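Gene 2 protein (Enterobacteria phage Sf6, PDB 5C12) probably cleaves viral DNA during genome packaging, as the large terminase subunit, through the metal-dependent nuclease domain that makes up this chain. Local coordinates at residues Thr33-Lys38 with Arg185-Gly190; Trp88-Ala93 with Thr117-Gly122; Leu92-Gly97 with Lys123-Thr128; Gln171-Leu176 with Leu231-Ala236. The protein carries 1 engineered substitution. One frame throughout, in Å; residues are numbered along the deposited sequence.

Contact 1 of 4, residues Thr33-Lys38 with Arg185-Gly190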
loop_
_atom_site.group_PDB
_atom_site.type_symbol
_atom_site.label_atom_id
_atom_site.label_comp_id
_atom_site.label_asym_id
_atom_site.label_seq_id
_atom_site.Cartn_x
_atom_site.Cartn_y
_atom_site.Cartn_z
ATOM N N THR A 33 -2.450 -11.515 10.018
ATOM C CA THR A 33 -3.275 -12.429 9.234
ATOM C C THR A 33 -4.493 -12.814 10.066
ATOM O O THR A 33 -4.351 -13.330 11.174
ATOM C CB THR A 33 -2.469 -13.665 8.818
ATOM O OG1 THR A 33 -1.340 -13.239 8.030
ATOM C CG2 THR A 33 -3.325 -14.612 7.995
ATOM N N ASP A 34 -5.674 -12.475 9.548
ATOM C CA ASP A 34 -6.937 -12.730 10.236
ATOM C C ASP A 34 -6.990 -12.093 11.630
ATOM O O ASP A 34 -7.697 -12.575 12.521
ATOM C CB ASP A 34 -7.220 -14.245 10.304
ATOM C CG ASP A 34 -7.646 -14.831 8.974
ATOM O OD1 ASP A 34 -8.129 -14.082 8.083
ATOM O OD2 ASP A 34 -7.518 -16.073 8.823
ATOM N N ALA A 35 -6.279 -10.982 11.824
ATOM C CA ALA A 35 -6.317 -10.303 13.112
ATOM C C ALA A 35 -7.735 -9.886 13.487
ATOM O O ALA A 35 -8.089 -9.893 14.661
ATOM C CB ALA A 35 -5.397 -9.081 13.133
ATOM N N HIS A 36 -8.524 -9.462 12.504
ATOM C CA HIS A 36 -9.895 -9.055 12.798
ATOM C C HIS A 36 -10.729 -10.221 13.346
ATOM O O HIS A 36 -11.587 -10.022 14.206
ATOM C CB HIS A 36 -10.576 -8.391 11.590
ATOM C CG HIS A 36 -10.894 -9.318 10.457
ATOM N ND1 HIS A 36 -9.928 -9.879 9.649
ATOM C CD2 HIS A 36 -12.085 -9.741 9.965
ATOM C CE1 HIS A 36 -10.506 -10.635 8.732
ATOM N NE2 HIS A 36 -11.813 -10.571 8.906
ATOM N N LYS A 37 -10.437 -11.437 12.893
ATOM C CA LYS A 37 -11.101 -12.614 13.430
ATOM C C LYS A 37 -10.574 -12.959 14.805
ATOM O O LYS A 37 -11.348 -13.315 15.694
ATOM C CB LYS A 37 -10.929 -13.791 12.472
ATOM C CG LYS A 37 -11.589 -13.563 11.134
ATOM C CD LYS A 37 -11.456 -14.755 10.217
ATOM C CE LYS A 37 -12.337 -14.591 8.990
ATOM N NZ LYS A 37 -12.265 -15.778 8.096
ATOM N N LYS A 38 -9.258 -12.868 14.982
ATOM C CA LYS A 38 -8.623 -13.196 16.257
ATOM C C LYS A 38 -9.088 -12.266 17.374
ATOM O O LYS A 38 -9.247 -12.679 18.525
ATOM C CB LYS A 38 -7.102 -13.101 16.129
ATOM C CG LYS A 38 -6.481 -14.131 15.184
ATOM C CD LYS A 38 -5.039 -13.768 14.891
ATOM C CE LYS A 38 -4.409 -14.730 13.899
ATOM N NZ LYS A 38 -3.067 -14.260 13.493
ATOM N N ARG A 185 1.122 -6.030 18.366
ATOM C CA ARG A 185 1.078 -5.844 19.811
ATOM C C ARG A 185 -0.297 -6.223 20.379
ATOM O O ARG A 185 -0.409 -6.756 21.466
ATOM C CB ARG A 185 1.440 -4.411 20.191
ATOM C CG ARG A 185 2.876 -4.010 19.842
ATOM C CD ARG A 185 3.953 -4.858 20.511
ATOM N NE ARG A 185 3.910 -4.800 21.972
ATOM C CZ ARG A 185 4.860 -5.293 22.764
ATOM N NH1 ARG A 185 5.932 -5.863 22.233
ATOM N NH2 ARG A 185 4.747 -5.201 24.079
ATOM N N ALA A 186 -1.357 -5.967 19.623
ATOM C CA ALA A 186 -2.684 -6.325 20.093
ATOM C C ALA A 186 -2.904 -7.841 20.076
ATOM O O ALA A 186 -3.436 -8.412 21.025
ATOM C CB ALA A 186 -3.729 -5.643 19.216
ATOM N N VAL A 187 -2.485 -8.472 18.993
ATOM C CA VAL A 187 -2.723 -9.894 18.771
ATOM C C VAL A 187 -1.822 -10.749 19.667
ATOM O O VAL A 187 -2.272 -11.744 20.248
ATOM C CB VAL A 187 -2.481 -10.264 17.298
ATOM C CG1 VAL A 187 -2.455 -11.793 17.104
ATOM C CG2 VAL A 187 -3.539 -9.642 16.422
ATOM N N VAL A 188 -0.551 -10.374 19.757
ATOM C CA VAL A 188 0.460 -11.218 20.407
ATOM C C VAL A 188 0.735 -10.792 21.847
ATOM O O VAL A 188 1.086 -11.618 22.684
ATOM C CB VAL A 188 1.782 -11.242 19.591
ATOM C CG1 VAL A 188 2.848 -12.076 20.264
ATOM C CG2 VAL A 188 1.531 -11.756 18.170
ATOM N N HIS A 189 0.587 -9.504 22.155
ATOM C CA HIS A 189 0.851 -9.009 23.506
ATOM C C HIS A 189 -0.388 -8.525 24.254
ATOM O O HIS A 189 -0.283 -8.040 25.368
ATOM C CB HIS A 189 1.892 -7.904 23.472
ATOM C CG HIS A 189 3.232 -8.364 23.001
ATOM N ND1 HIS A 189 4.206 -8.814 23.870
ATOM C CD2 HIS A 189 3.753 -8.467 21.757
ATOM C CE1 HIS A 189 5.279 -9.152 23.174
ATOM N NE2 HIS A 189 5.030 -8.952 21.894
ATOM N N GLY A 190 -1.561 -8.651 23.641
ATOM C CA GLY A 190 -2.801 -8.278 24.303
ATOM C C GLY A 190 -2.933 -6.794 24.621
ATOM O O GLY A 190 -3.693 -6.422 25.516
#
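Ala-35 and Val-187 bring the two backbones to 6.7 Å between their CA atoms, where the first turn of helix 35-39 faces the C-terminal part of helix 168-189. Val-187 carries the contact with its two methyls, one for each partner. With CG1 anti to the backbone N (chi1 169°), the fork opens toward the short helix: CG2 meets CB of Ala-35 at 3.8 Å, while CG1 touches CD of Lys-38 at 3.9 Å. The lysine chain runs extended past the valine, so it is its methylene part and not its charged end that packs here. Beyond CD, NZ reaches back to the main chain before its own helix and donates to Thr-33 O over 2.8 Å, in the carbonyl plane, at a C=O...N angle of 159°. A second bond goes from NZ to Ala-31 O, in the last turn of helix 26-32, and Val-187 also touches Ala-31 and Leu-39. Far from the metal site, the contact joins the long helix to the N-terminal helices of the nuclease domain. Its chemistry is divided: the Val-187 face is purely apolar, and the ammonium group, held by two carbonyls, would probably offset the partial negative charge at the end of helix 26-32.

Contact 2 of 4, residues Trp88-Ala93 with Thr117-Gly122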
loop_
_atom_site.group_PDB
_atom_site.type_symbol
_atom_site.label_atom_id
_atom_site.label_comp_id
_atom_site.label_asym_id
_atom_site.label_seq_id
_atom_site.Cartn_x
_atom_site.Cartn_y
_atom_site.Cartn_z
ATOM N N TRP A 88 -7.346 -3.715 -16.227
ATOM C CA TRP A 88 -7.421 -4.782 -15.236
ATOM C C TRP A 88 -7.661 -4.243 -13.829
ATOM O O TRP A 88 -8.554 -4.704 -13.102
ATOM C CB TRP A 88 -6.133 -5.602 -15.329
ATOM C CG TRP A 88 -5.859 -6.507 -14.131
ATOM C CD1 TRP A 88 -6.480 -7.694 -13.836
ATOM C CD2 TRP A 88 -4.864 -6.316 -13.135
ATOM N NE1 TRP A 88 -5.939 -8.227 -12.685
ATOM C CE2 TRP A 88 -4.939 -7.412 -12.249
ATOM C CE3 TRP A 88 -3.917 -5.317 -12.881
ATOM C CZ2 TRP A 88 -4.114 -7.529 -11.142
ATOM C CZ3 TRP A 88 -3.109 -5.440 -11.785
ATOM C CH2 TRP A 88 -3.223 -6.533 -10.918
ATOM N N ALA A 89 -6.863 -3.258 -13.421
ATOM C CA ALA A 89 -6.915 -2.757 -12.061
ATOM C C ALA A 89 -8.185 -1.971 -11.785
ATOM O O ALA A 89 -8.772 -2.082 -10.718
ATOM C CB ALA A 89 -5.721 -1.893 -11.794
ATOM N N THR A 90 -8.613 -1.167 -12.755
ATOM C CA THR A 90 -9.841 -0.408 -12.561
ATOM C C THR A 90 -11.052 -1.330 -12.545
ATOM O O THR A 90 -12.003 -1.100 -11.805
ATOM C CB THR A 90 -10.030 0.720 -13.617
ATOM O OG1 THR A 90 -9.981 0.196 -14.948
ATOM C CG2 THR A 90 -8.940 1.791 -13.435
ATOM N N SER A 91 -11.024 -2.382 -13.355
ATOM C CA SER A 91 -12.092 -3.375 -13.306
ATOM C C SER A 91 -12.129 -4.073 -11.949
ATOM O O SER A 91 -13.201 -4.302 -11.404
ATOM C CB SER A 91 -11.937 -4.379 -14.433
ATOM O OG SER A 91 -12.306 -3.769 -15.660
ATOM N N LEU A 92 -10.972 -4.395 -11.383
ATOM C CA LEU A 92 -10.942 -4.934 -10.011
ATOM C C LEU A 92 -11.523 -3.948 -8.998
ATOM O O LEU A 92 -12.276 -4.335 -8.106
ATOM C CB LEU A 92 -9.531 -5.370 -9.588
ATOM C CG LEU A 92 -9.030 -6.678 -10.216
ATOM C CD1 LEU A 92 -7.582 -6.871 -9.806
ATOM C CD2 LEU A 92 -9.892 -7.851 -9.796
ATOM N N ALA A 93 -11.188 -2.670 -9.138
ATOM C CA ALA A 93 -11.704 -1.663 -8.229
ATOM C C ALA A 93 -13.234 -1.616 -8.297
ATOM O O ALA A 93 -13.924 -1.501 -7.276
ATOM C CB ALA A 93 -11.100 -0.298 -8.557
ATOM N N THR A 117 -10.184 7.627 -15.492
ATOM C CA THR A 117 -11.457 8.308 -15.294
ATOM C C THR A 117 -12.538 7.785 -16.249
ATOM O O THR A 117 -13.693 7.653 -15.858
ATOM C CB THR A 117 -11.313 9.843 -15.377
ATOM O OG1 THR A 117 -10.745 10.207 -16.630
ATOM C CG2 THR A 117 -10.429 10.344 -14.251
ATOM N N GLU A 118 -12.162 7.428 -17.477
ATOM C CA GLU A 118 -13.089 6.766 -18.399
ATOM C C GLU A 118 -13.625 5.468 -17.810
ATOM O O GLU A 118 -14.807 5.135 -17.949
ATOM C CB GLU A 118 -12.412 6.470 -19.754
ATOM C CG GLU A 118 -12.083 7.698 -20.605
ATOM C CD GLU A 118 -11.277 7.369 -21.883
ATOM O OE1 GLU A 118 -10.833 6.205 -22.032
ATOM O OE2 GLU A 118 -11.078 8.274 -22.736
ATOM N N ALA A 119 -12.753 4.733 -17.134
ATOM C CA ALA A 119 -13.149 3.432 -16.633
ATOM C C ALA A 119 -14.201 3.564 -15.544
ATOM O O ALA A 119 -15.073 2.698 -15.394
ATOM C CB ALA A 119 -11.940 2.696 -16.114
ATOM N N PHE A 120 -14.123 4.658 -14.802
ATOM C CA PHE A 120 -15.005 4.897 -13.661
ATOM C C PHE A 120 -16.179 5.814 -14.036
ATOM O O PHE A 120 -16.926 6.221 -13.161
ATOM C CB PHE A 120 -14.217 5.519 -12.504
ATOM C CG PHE A 120 -13.137 4.631 -11.922
ATOM C CD1 PHE A 120 -13.278 3.250 -11.874
ATOM C CD2 PHE A 120 -11.977 5.186 -11.416
ATOM C CE1 PHE A 120 -12.286 2.455 -11.319
ATOM C CE2 PHE A 120 -10.983 4.387 -10.851
ATOM C CZ PHE A 120 -11.133 3.021 -10.836
ATOM N N SER A 121 -16.334 6.151 -15.319
ATOM C CA SER A 121 -17.415 7.047 -15.735
ATOM C C SER A 121 -18.762 6.492 -15.256
ATOM O O SER A 121 -19.040 5.302 -15.390
ATOM C CB SER A 121 -17.381 7.261 -17.252
ATOM O OG SER A 121 -17.725 6.087 -17.963
ATOM N N GLY A 122 -19.561 7.349 -14.631
ATOM C CA GLY A 122 -20.870 6.948 -14.144
ATOM C C GLY A 122 -20.864 6.234 -12.807
ATOM O O GLY A 122 -21.897 5.756 -12.348
#
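Thr-90 and Phe-120 meet at a slant, the threonine lying against the far end of the phenyl ring. Both belong to the RNase H-like core of the nuclease domain, in which helix 82-95 leads into strand 100-104 and helix 113-119 forms the right-handed beta-alpha-beta crossover from that strand to its parallel neighbour 126-130. Phe-120, the first residue beyond helix 113-119, has CG anti to its carbonyl carbon (chi1 -64°), and this torsion swings the ring toward helix 82-95. Two sides of Thr-90 receive it. Its methyl CG2 rests 3.6 Å from Phe-120 CZ, and its carbonyl O lies at the ring edge, near the ring plane, 3.6 Å from CE1. One turn further on, Ala-93 CB approaches CZ obliquely at 4.0 Å. The same ring stacks edge-to-face with Tyr-101 of strand 100-104, which Thr-90 and Ala-93 also touch, so the aromatic pair lies where helix 82-95 meets that strand. The CA atoms of Thr-90 and Ala-119 are 6.5 Å apart, a close approach permitted by the small alanine. Thr-90 OG1 is turned back to bond Ala-86 O in its own helix, and the CB of Ala-119 sits 3.4 Å from that hydroxyl oxygen.

Contact 3 of 4, residues Leu92-Gly97 with Lys123-Thr128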
loop_
_atom_site.group_PDB
_atom_site.type_symbol
_atom_site.label_atom_id
_atom_site.label_comp_id
_atom_site.label_asym_id
_atom_site.label_seq_id
_atom_site.Cartn_x
_atom_site.Cartn_y
_atom_site.Cartn_z
ATOM N N LEU A 92 -10.972 -4.395 -11.383
ATOM C CA LEU A 92 -10.942 -4.934 -10.011
ATOM C C LEU A 92 -11.523 -3.948 -8.998
ATOM O O LEU A 92 -12.276 -4.335 -8.106
ATOM C CB LEU A 92 -9.531 -5.370 -9.588
ATOM C CG LEU A 92 -9.030 -6.678 -10.216
ATOM C CD1 LEU A 92 -7.582 -6.871 -9.806
ATOM C CD2 LEU A 92 -9.892 -7.851 -9.796
ATOM N N ALA A 93 -11.188 -2.670 -9.138
ATOM C CA ALA A 93 -11.704 -1.663 -8.229
ATOM C C ALA A 93 -13.234 -1.616 -8.297
ATOM O O ALA A 93 -13.924 -1.501 -7.276
ATOM C CB ALA A 93 -11.100 -0.298 -8.557
ATOM N N ILE A 94 -13.773 -1.680 -9.506
ATOM C CA ILE A 94 -15.205 -1.755 -9.657
ATOM C C ILE A 94 -15.777 -3.011 -8.988
ATOM O O ILE A 94 -16.762 -2.930 -8.245
ATOM C CB ILE A 94 -15.573 -1.674 -11.145
ATOM C CG1 ILE A 94 -15.248 -0.272 -11.655
ATOM C CG2 ILE A 94 -17.054 -2.013 -11.372
ATOM C CD1 ILE A 94 -15.189 -0.204 -13.151
ATOM N N GLU A 95 -15.163 -4.163 -9.239
ATOM C CA GLU A 95 -15.617 -5.428 -8.662
ATOM C C GLU A 95 -15.593 -5.380 -7.130
ATOM O O GLU A 95 -16.475 -5.947 -6.465
ATOM C CB GLU A 95 -14.738 -6.560 -9.189
ATOM C CG GLU A 95 -15.144 -7.940 -8.738
ATOM C CD GLU A 95 -14.326 -9.045 -9.395
ATOM O OE1 GLU A 95 -13.439 -8.739 -10.220
ATOM O OE2 GLU A 95 -14.573 -10.228 -9.086
ATOM N N ASP A 96 -14.612 -4.667 -6.583
ATOM C CA ASP A 96 -14.419 -4.575 -5.148
ATOM C C ASP A 96 -15.269 -3.493 -4.487
ATOM O O ASP A 96 -15.231 -3.344 -3.265
ATOM C CB ASP A 96 -12.944 -4.316 -4.823
ATOM C CG ASP A 96 -12.082 -5.559 -4.995
ATOM O OD1 ASP A 96 -12.643 -6.672 -4.928
ATOM O OD2 ASP A 96 -10.861 -5.419 -5.229
ATOM N N GLY A 97 -16.019 -2.739 -5.274
ATOM C CA GLY A 97 -16.869 -1.685 -4.739
ATOM C C GLY A 97 -16.058 -0.541 -4.155
ATOM O O GLY A 97 -16.438 0.056 -3.148
ATOM N N LYS A 123 -19.701 6.148 -12.174
ATOM C CA LYS A 123 -19.590 5.456 -10.904
ATOM C C LYS A 123 -18.967 6.364 -9.862
ATOM O O LYS A 123 -18.150 7.231 -10.180
ATOM C CB LYS A 123 -18.739 4.206 -11.079
ATOM C CG LYS A 123 -19.304 3.250 -12.101
ATOM C CD LYS A 123 -18.391 2.062 -12.328
ATOM C CE LYS A 123 -19.090 0.963 -13.121
ATOM N NZ LYS A 123 -19.450 1.407 -14.506
ATOM N N LYS A 124 -19.343 6.151 -8.606
ATOM C CA LYS A 124 -18.870 6.997 -7.536
ATOM C C LYS A 124 -17.538 6.461 -7.010
ATOM O O LYS A 124 -17.448 5.942 -5.888
ATOM C CB LYS A 124 -19.904 7.059 -6.413
ATOM C CG LYS A 124 -19.772 8.278 -5.518
ATOM C CD LYS A 124 -21.130 8.898 -5.216
ATOM C CE LYS A 124 -21.760 9.498 -6.466
ATOM N NZ LYS A 124 -23.007 10.255 -6.164
ATOM N N ILE A 125 -16.510 6.577 -7.849
ATOM C CA ILE A 125 -15.154 6.152 -7.493
ATOM C C ILE A 125 -14.205 7.278 -7.810
ATOM O O ILE A 125 -14.154 7.751 -8.959
ATOM C CB ILE A 125 -14.720 4.916 -8.289
ATOM C CG1 ILE A 125 -15.784 3.833 -8.177
ATOM C CG2 ILE A 125 -13.353 4.450 -7.816
ATOM C CD1 ILE A 125 -15.477 2.603 -8.955
ATOM N N THR A 126 -13.498 7.757 -6.794
ATOM C CA THR A 126 -12.504 8.790 -7.007
ATOM C C THR A 126 -11.231 8.163 -7.547
ATOM O O THR A 126 -10.929 7.004 -7.273
ATOM C CB THR A 126 -12.162 9.546 -5.724
ATOM O OG1 THR A 126 -11.559 8.647 -4.784
ATOM C CG2 THR A 126 -13.408 10.168 -5.130
ATOM N N ALA A 127 -10.481 8.936 -8.315
ATOM C CA ALA A 127 -9.219 8.497 -8.885
ATOM C C ALA A 127 -8.141 9.487 -8.487
ATOM O O ALA A 127 -8.260 10.684 -8.778
ATOM C CB ALA A 127 -9.313 8.402 -10.399
ATOM N N THR A 128 -7.097 8.996 -7.829
ATOM C CA THR A 128 -6.013 9.837 -7.324
ATOM C C THR A 128 -4.671 9.320 -7.796
ATOM O O THR A 128 -4.383 8.116 -7.644
ATOM C CB THR A 128 -6.042 9.881 -5.790
ATOM O OG1 THR A 128 -7.268 10.479 -5.372
ATOM C CG2 THR A 128 -4.858 10.665 -5.247
#
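Ile-94 lies across Lys-123 and Ile-125, at about a right angle to each. From CB, which sets out neither at the opposite segment nor away from it, the side chain divides into two branches. CG2 is the shorter and sits 4.0 Å from Lys-123 CE. The longer branch, placed beside the backbone N by a chi1 of -68°, does more: CG1 touches Ile-125 CD1 and Lys-123 CD, each at 4.0 Å, so that it bridges the two residues. At the tip, CD1 packs on the lysine alone within this pair of segments, 4.0 Å from Lys-123 CD and 4.1 Å from CE. The contact spans two connections of the RNase H-like fold: the helix 82-95 end, just before strand 100-104, and the lead-in to the edge strand 126-130. Helix 82-95 closes in a Schellman motif, Gly-97 taking positive phi and its N bonding Ile-94 O over 3.1 Å. Nearby, Asp-96 is tied to the sheet by a salt bridge to Arg-73 and a hydrogen bond to Tyr-63. Lys-123 presents its aliphatic chain to the isoleucine, then bends at its last torsion (chi4 64°), which carries NZ away from the methyls. Ile-125, whose CD1 meets the CG1 branch, also packs on Phe-120.

Contact 4 of 4, residues Gln171-Leu176 with Leu231-Ala236. Engineered in segment 231-236: Ala-236 (natural residue Lys).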
loop_
_atom_site.group_PDB
_atom_site.type_symbol
_atom_site.label_atom_id
_atom_site.label_comp_id
_atom_site.label_asym_id
_atom_site.label_seq_id
_atom_site.Cartn_x
_atom_site.Cartn_y
_atom_site.Cartn_z
ATOM N N GLN A 171 6.273 8.051 3.967
ATOM C CA GLN A 171 5.137 8.310 4.842
ATOM C C GLN A 171 4.139 7.157 4.841
ATOM O O GLN A 171 3.717 6.681 5.897
ATOM C CB GLN A 171 4.441 9.590 4.406
ATOM C CG GLN A 171 3.184 9.939 5.170
ATOM C CD GLN A 171 2.600 11.226 4.672
ATOM O OE1 GLN A 171 2.694 11.543 3.485
ATOM N NE2 GLN A 171 2.010 11.985 5.572
ATOM N N PHE A 172 3.763 6.693 3.662
ATOM C CA PHE A 172 2.721 5.674 3.611
ATOM C C PHE A 172 3.229 4.276 3.856
ATOM O O PHE A 172 2.471 3.464 4.397
ATOM C CB PHE A 172 1.839 5.853 2.378
ATOM C CG PHE A 172 1.034 7.101 2.476
ATOM C CD1 PHE A 172 0.003 7.174 3.397
ATOM C CD2 PHE A 172 1.385 8.241 1.780
ATOM C CE1 PHE A 172 -0.717 8.322 3.561
ATOM C CE2 PHE A 172 0.662 9.412 1.943
ATOM C CZ PHE A 172 -0.380 9.452 2.841
ATOM N N TYR A 173 4.490 3.969 3.543
ATOM C CA TYR A 173 5.038 2.680 3.968
ATOM C C TYR A 173 5.127 2.626 5.497
ATOM O O TYR A 173 4.876 1.579 6.096
ATOM C CB TYR A 173 6.400 2.372 3.338
ATOM C CG TYR A 173 6.331 1.412 2.174
ATOM C CD1 TYR A 173 5.834 0.130 2.361
ATOM C CD2 TYR A 173 6.738 1.771 0.882
ATOM C CE1 TYR A 173 5.756 -0.740 1.350
ATOM C CE2 TYR A 173 6.655 0.883 -0.163
ATOM C CZ TYR A 173 6.152 -0.388 0.081
ATOM O OH TYR A 173 6.035 -1.290 -0.931
ATOM N N TYR A 174 5.451 3.740 6.148
ATOM C CA TYR A 174 5.476 3.750 7.612
ATOM C C TYR A 174 4.060 3.755 8.208
ATOM O O TYR A 174 3.868 3.262 9.314
ATOM C CB TYR A 174 6.321 4.910 8.152
ATOM C CG TYR A 174 7.775 4.536 8.260
ATOM C CD1 TYR A 174 8.238 3.816 9.359
ATOM C CD2 TYR A 174 8.686 4.838 7.245
ATOM C CE1 TYR A 174 9.566 3.444 9.451
ATOM C CE2 TYR A 174 10.014 4.467 7.343
ATOM C CZ TYR A 174 10.449 3.767 8.444
ATOM O OH TYR A 174 11.776 3.398 8.538
ATOM N N ALA A 175 3.078 4.304 7.493
ATOM C CA ALA A 175 1.694 4.191 7.926
ATOM C C ALA A 175 1.338 2.710 7.981
ATOM O O ALA A 175 0.705 2.240 8.936
ATOM C CB ALA A 175 0.750 4.937 6.963
ATOM N N LEU A 176 1.759 1.995 6.963
ATOM C CA LEU A 176 1.522 0.552 6.892
ATOM C C LEU A 176 2.263 -0.148 8.038
ATOM O O LEU A 176 1.687 -0.969 8.767
ATOM C CB LEU A 176 1.973 0.034 5.541
ATOM C CG LEU A 176 1.968 -1.478 5.286
ATOM C CD1 LEU A 176 0.566 -2.002 5.541
ATOM C CD2 LEU A 176 2.416 -1.763 3.867
ATOM N N LEU A 231 13.228 9.979 7.433
ATOM C CA LEU A 231 12.988 8.593 7.054
ATOM C C LEU A 231 12.830 8.554 5.542
ATOM O O LEU A 231 12.037 9.295 4.960
ATOM C CB LEU A 231 11.751 8.034 7.757
ATOM C CG LEU A 231 11.900 7.863 9.273
ATOM C CD1 LEU A 231 10.562 7.468 9.880
ATOM C CD2 LEU A 231 12.994 6.883 9.639
ATOM N N GLU A 232 13.583 7.669 4.907
ATOM C CA GLU A 232 13.540 7.513 3.472
ATOM C C GLU A 232 13.778 6.033 3.175
ATOM O O GLU A 232 14.527 5.373 3.893
ATOM C CB GLU A 232 14.612 8.374 2.802
ATOM C CG GLU A 232 14.523 8.389 1.289
ATOM C CD GLU A 232 15.613 9.217 0.616
ATOM O OE1 GLU A 232 16.475 9.810 1.308
ATOM O OE2 GLU A 232 15.615 9.238 -0.634
ATOM N N LEU A 233 13.128 5.525 2.140
ATOM C CA LEU A 233 13.242 4.116 1.761
ATOM C C LEU A 233 14.049 3.940 0.482
ATOM O O LEU A 233 14.154 4.855 -0.324
ATOM C CB LEU A 233 11.857 3.525 1.572
ATOM C CG LEU A 233 11.007 3.620 2.833
ATOM C CD1 LEU A 233 9.609 3.122 2.526
ATOM C CD2 LEU A 233 11.622 2.864 3.995
ATOM N N MET A 234 14.633 2.765 0.305
ATOM C CA MET A 234 15.266 2.439 -0.958
ATOM C C MET A 234 14.204 2.433 -2.040
ATOM O O MET A 234 13.069 1.992 -1.826
ATOM C CB MET A 234 15.914 1.056 -0.906
ATOM C CG MET A 234 17.121 0.938 -0.011
ATOM S SD MET A 234 17.881 -0.696 -0.144
ATOM C CE MET A 234 18.094 -0.859 -1.905
ATOM N N THR A 235 14.576 2.927 -3.215
ATOM C CA THR A 235 13.702 2.859 -4.371
ATOM C C THR A 235 13.774 1.454 -4.964
ATOM O O THR A 235 14.702 0.686 -4.662
ATOM C CB THR A 235 14.174 3.822 -5.462
ATOM O OG1 THR A 235 15.497 3.460 -5.871
ATOM C CG2 THR A 235 14.176 5.255 -4.948
ATOM N N ALA A 236 12.800 1.125 -5.806
ATOM C CA ALA A 236 12.821 -0.143 -6.525
ATOM C C ALA A 236 14.124 -0.309 -7.303
ATOM O O ALA A 236 14.708 -1.382 -7.322
ATOM C CB ALA A 236 11.627 -0.239 -7.469
#
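Tyr-173 and Tyr-174 turn their rings to the loop 231-236 through first torsions of -101° and -87°, the former well off a staggered value; the two leucines that meet them, Leu-231 and Leu-233, each hold CG anti to the carbonyl carbon. The contact belongs to the RNase H-like nuclease domain, where helix 168-189 packs beside helix 249-256, the source of the metal ligand Asp-252. Its clearest element is a CH-pi interaction: Leu-231 CD1 stands over one face of the Tyr-174 ring, 3.9 Å from the centroid and 10° off the normal. The other methyl of the same leucine, CD2, lies 3.9 Å from Tyr-174 OH. Two residues on, Leu-233 spreads its fork between the neighbouring tyrosines. CD2 approaches Tyr-174 CE2 obliquely at 4.0 Å, and CD1 presses on the root of the other side chain, 3.4 Å from Tyr-173 CB, a tight apolar contact. All of this packing is carbon on carbon except where Leu-231 CD2 meets the hydroxyl of Tyr-174, and the loop then continues through Thr-235, the N-cap of the helix that opens with the engineered Ala-236. The Tyr-173 side chain comes about 7 Å from a bound magnesium ion and acts as a second-shell residue: its OH is hydrogen-bonded to OD1 of Asp-252, a ligand of that metal site.

In the fold
Contacts 2 and 3 are neighbours, their centres about 6 Å apart: both use helix 82-95, and Phe-120 joins them by touching Ile-94 and Ile-125. Contact 2 is the buried half, built on an aromatic ring, whereas contact 3 is its surface continuation, of isoleucines and a lysine chain. Contacts 1 and 4 share helix 168-189 but lie about 24 Å apart by their centres. The former, partly buried, joins the C-terminal end of that helix to the N-terminal helices through aliphatic groups; the latter, nearer the middle of the domain, is richer in aromatic surface and is the one that borders the metal site. Contacts 2 and 3 lie across the chain's centre from contact 4.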